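Local structure of putative adhesin (Bacteroides thetaiotaomicron, 4QDG) at residues F172-D177 with L221-L226. The protein is a putative lipoprotein adhesin of the FimB/Mfa2 family of fimbrial anchor proteins, probably tied to the outer membrane and serving in pilus assembly or cell adhesion. Residues are numbered along the deposited sequence; the frame is centred on the assembly and turned at random.
Sequences FEITDD and LSTSRL
I174 and L221 meet in the buried interface between two sheets, an arrangement consistent with the beta-sandwich fold of the transthyretin-like clan to which this family belongs. Strands 170-176 and 213-223 belong to different sheets and face each other; the segments 172-176 and 221-223 approach to 8.5 Å between axes and run nearly parallel, at 12°.

The apolar part centres on I174. Its CG1 lies anti to the carbonyl carbon (chi1 -68°), and the chain continues to CD1, which touches two residues of the opposite strand: CB of L221, 4.0 Å from I174 CD1, and the methyl CG2 of T223, also 4.0 Å from I174 CD1. The isoleucine and threonine side chains cross at about a right angle. L221 CD2 reaches the facing backbone, 4.1 Å from I174 N, while its CD1 approaches CB of F172; the phenyl ring itself turns away toward L157 and V238. Y195, beside I174 in its own sheet, also touches T223.

Polar contacts gather where both strands end. T223 OG1 donates to S224 O on a lone pair in the carbonyl plane, while CG2 of the same residue is the branch that meets I174. D176 is held through OD1 by its neighbour's amide, D177 N, and by a salt bridge to R229. L226 CD2 approaches D176 OD2 to 4.2 Å, the two side chains crossing at about a right angle, and the leucine side chain lies about 5 Å from a bound magnesium ion whose site includes N151 and L273. A water joins the two segments, donating to D176 OD2 at 2.7 Å and to R225 O at 2.8 Å.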
ATOM      1  N   PHE A 172       1.358 -14.792  13.502  1.00 28.60           N
ATOM      2  CA  PHE A 172       1.995 -14.114  12.371  1.00 27.60           C
ATOM      3  C   PHE A 172       2.053 -12.634  12.650  1.00 34.59           C
ATOM      4  O   PHE A 172       1.070 -12.067  13.119  1.00 33.99           O
ATOM      5  CB  PHE A 172       1.226 -14.361  11.073  1.00 27.67           C
ATOM      6  CG  PHE A 172       1.051 -15.815  10.691  1.00 28.65           C
ATOM      7  CD1 PHE A 172       0.068 -16.596  11.294  1.00 28.70           C
ATOM      8  CD2 PHE A 172       1.776 -16.366   9.632  1.00 28.12           C
ATOM      9  CE1 PHE A 172      -0.143 -17.912  10.881  1.00 30.24           C
ATOM     10  CE2 PHE A 172       1.575 -17.689   9.241  1.00 30.16           C
ATOM     11  CZ  PHE A 172       0.622 -18.454   9.864  1.00 28.91           C
ATOM     12  N   GLU A 173       3.224 -12.016  12.413  1.00 32.60           N
ATOM     13  CA  GLU A 173       3.414 -10.584  12.656  1.00 32.05           C
ATOM     14  C   GLU A 173       4.287  -9.952  11.616  1.00 32.99           C
ATOM     15  O   GLU A 173       5.185 -10.601  11.066  1.00 30.96           O
ATOM     16  CB  GLU A 173       4.085 -10.342  14.015  1.00 34.00           C
ATOM     17  CG  GLU A 173       3.200 -10.539  15.219  1.00 50.61           C
ATOM     18  CD  GLU A 173       3.933 -10.839  16.516  1.00 72.05           C
ATOM     19  OE1 GLU A 173       5.182 -10.958  16.513  1.00 73.08           O
ATOM     20  OE2 GLU A 173       3.237 -10.966  17.547  1.00 56.99           O
ATOM     21  N   ILE A 174       4.055  -8.653  11.398  1.00 28.23           N
ATOM     22  CA  ILE A 174       4.905  -7.793  10.603  1.00 26.70           C
ATOM     23  C   ILE A 174       5.199  -6.605  11.485  1.00 29.61           C
ATOM     24  O   ILE A 174       4.273  -5.946  11.938  1.00 28.69           O
ATOM     25  CB  ILE A 174       4.403  -7.405   9.188  1.00 28.30           C
ATOM     26  CG1 ILE A 174       4.395  -8.632   8.271  1.00 27.74           C
ATOM     27  CG2 ILE A 174       5.293  -6.299   8.586  1.00 28.40           C
ATOM     28  CD1 ILE A 174       3.651  -8.461   6.907  1.00 31.25           C
ATOM     29  N   THR A 175       6.477  -6.408  11.833  1.00 27.27           N
ATOM     30  CA  THR A 175       6.891  -5.222  12.560  1.00 26.29           C
ATOM     31  C   THR A 175       7.499  -4.261  11.532  1.00 30.29           C
ATOM     32  O   THR A 175       8.274  -4.666  10.650  1.00 27.72           O
ATOM     33  CB  THR A 175       7.836  -5.523  13.721  1.00 31.30           C
ATOM     34  OG1 THR A 175       8.921  -6.338  13.259  1.00 31.51           O
ATOM     35  CG2 THR A 175       7.116  -6.118  14.933  1.00 21.51           C
ATOM     36  N   ASP A 176       7.128  -2.987  11.644  1.00 28.09           N
ATOM     37  CA  ASP A 176       7.608  -1.936  10.745  1.00 26.45           C
ATOM     38  C   ASP A 176       7.407  -0.606  11.397  1.00 28.30           C
ATOM     39  O   ASP A 176       6.726  -0.521  12.407  1.00 30.14           O
ATOM     40  CB  ASP A 176       6.852  -1.992   9.385  1.00 26.81           C
ATOM     41  CG  ASP A 176       7.592  -1.402   8.198  1.00 27.40           C
ATOM     42  OD1 ASP A 176       8.575  -0.627   8.417  1.00 26.65           O
ATOM     43  OD2 ASP A 176       7.254  -1.772   7.053  1.00 34.48           O
ATOM     44  N   ASP A 177       7.998   0.440  10.820  1.00 24.07           N
ATOM     45  CA  ASP A 177       7.826   1.815  11.261  1.00 24.70           C
ATOM     46  C   ASP A 177       7.426   2.581   9.999  1.00 29.67           C
ATOM     47  O   ASP A 177       8.249   3.246   9.376  1.00 29.09           O
ATOM     48  CB  ASP A 177       9.107   2.346  11.960  1.00 25.92           C
ATOM     49  CG  ASP A 177       8.956   3.715  12.609  1.00 33.78           C
ATOM     50  OD1 ASP A 177       8.042   4.481  12.195  1.00 33.14           O
ATOM     51  OD2 ASP A 177       9.767   4.036  13.516  1.00 43.47           O
ATOM     52  N   LEU A 221      -2.013 -10.292   5.947  1.00 25.42           N
ATOM     53  CA  LEU A 221      -1.645  -9.100   6.710  1.00 26.00           C
ATOM     54  C   LEU A 221      -1.701  -7.886   5.782  1.00 29.84           C
ATOM     55  O   LEU A 221      -1.274  -7.959   4.636  1.00 30.24           O
ATOM     56  CB  LEU A 221      -0.238  -9.263   7.328  1.00 26.93           C
ATOM     57  CG  LEU A 221      -0.052 -10.355   8.348  1.00 31.28           C
ATOM     58  CD1 LEU A 221       0.788 -11.474   7.763  1.00 32.01           C
ATOM     59  CD2 LEU A 221       0.586  -9.787   9.593  1.00 33.22           C
ATOM     60  N   SER A 222      -2.262  -6.794   6.264  1.00 25.83           N
ATOM     61  CA  SER A 222      -2.491  -5.565   5.517  1.00 24.51           C
ATOM     62  C   SER A 222      -1.617  -4.459   6.136  1.00 28.70           C
ATOM     63  O   SER A 222      -1.701  -4.214   7.329  1.00 25.78           O
ATOM     64  CB  SER A 222      -3.987  -5.226   5.567  1.00 26.26           C
ATOM     65  OG  SER A 222      -4.277  -3.992   4.947  1.00 32.05           O
ATOM     66  N   THR A 223      -0.714  -3.867   5.350  1.00 27.91           N
ATOM     67  CA  THR A 223       0.247  -2.902   5.903  1.00 27.02           C
ATOM     68  C   THR A 223       0.274  -1.600   5.121  1.00 30.30           C
ATOM     69  O   THR A 223      -0.287  -1.493   4.026  1.00 28.31           O
ATOM     70  CB  THR A 223       1.692  -3.506   5.901  1.00 29.14           C
ATOM     71  OG1 THR A 223       2.227  -3.492   4.574  1.00 24.95           O
ATOM     72  CG2 THR A 223       1.781  -4.948   6.496  1.00 24.93           C
ATOM     73  N   SER A 224       1.007  -0.633   5.660  1.00 26.24           N
ATOM     74  CA  SER A 224       1.235   0.643   5.004  1.00 25.02           C
ATOM     75  C   SER A 224       2.433   0.451   4.008  1.00 28.39           C
ATOM     76  O   SER A 224       2.760  -0.686   3.644  1.00 25.94           O
ATOM     77  CB  SER A 224       1.476   1.728   6.055  1.00 27.96           C
ATOM     78  OG  SER A 224       1.693   3.009   5.501  1.00 32.51           O
ATOM     79  N   ARG A 225       3.062   1.544   3.564  1.00 25.16           N
ATOM     80  CA  ARG A 225       4.096   1.520   2.525  1.00 23.66           C
ATOM     81  C   ARG A 225       5.370   0.721   2.889  1.00 27.63           C
ATOM     82  O   ARG A 225       5.950   0.859   3.978  1.00 28.24           O
ATOM     83  CB  ARG A 225       4.465   2.949   2.104  1.00 21.10           C
ATOM     84  CG  ARG A 225       5.150   3.028   0.767  1.00 26.38           C
ATOM     85  CD  ARG A 225       5.547   4.428   0.399  1.00 31.62           C
ATOM     86  NE  ARG A 225       6.248   4.466  -0.891  1.00 27.57           N
ATOM     87  CZ  ARG A 225       6.826   5.554  -1.391  1.00 38.54           C
ATOM     88  NH1 ARG A 225       6.825   6.691  -0.704  1.00 29.97           N
ATOM     89  NH2 ARG A 225       7.437   5.506  -2.567  1.00 25.84           N
ATOM     90  N   LEU A 226       5.787  -0.113   1.935  1.00 23.33           N
ATOM     91  CA  LEU A 226       7.018  -0.900   1.989  1.00 22.06           C
ATOM     92  C   LEU A 226       8.127  -0.094   1.303  1.00 28.64           C
ATOM     93  O   LEU A 226       8.012   0.229   0.116  1.00 29.54           O
ATOM     94  CB  LEU A 226       6.825  -2.248   1.307  1.00 21.23           C
ATOM     95  CG  LEU A 226       5.829  -3.209   1.968  1.00 25.95           C
ATOM     96  CD1 LEU A 226       5.609  -4.459   1.067  1.00 24.89           C
ATOM     97  CD2 LEU A 226       6.296  -3.569   3.405  1.00 27.00           C
TER
HETATM   98  O   HOH W   1       8.288  -0.220   5.098  1.00 27.06           O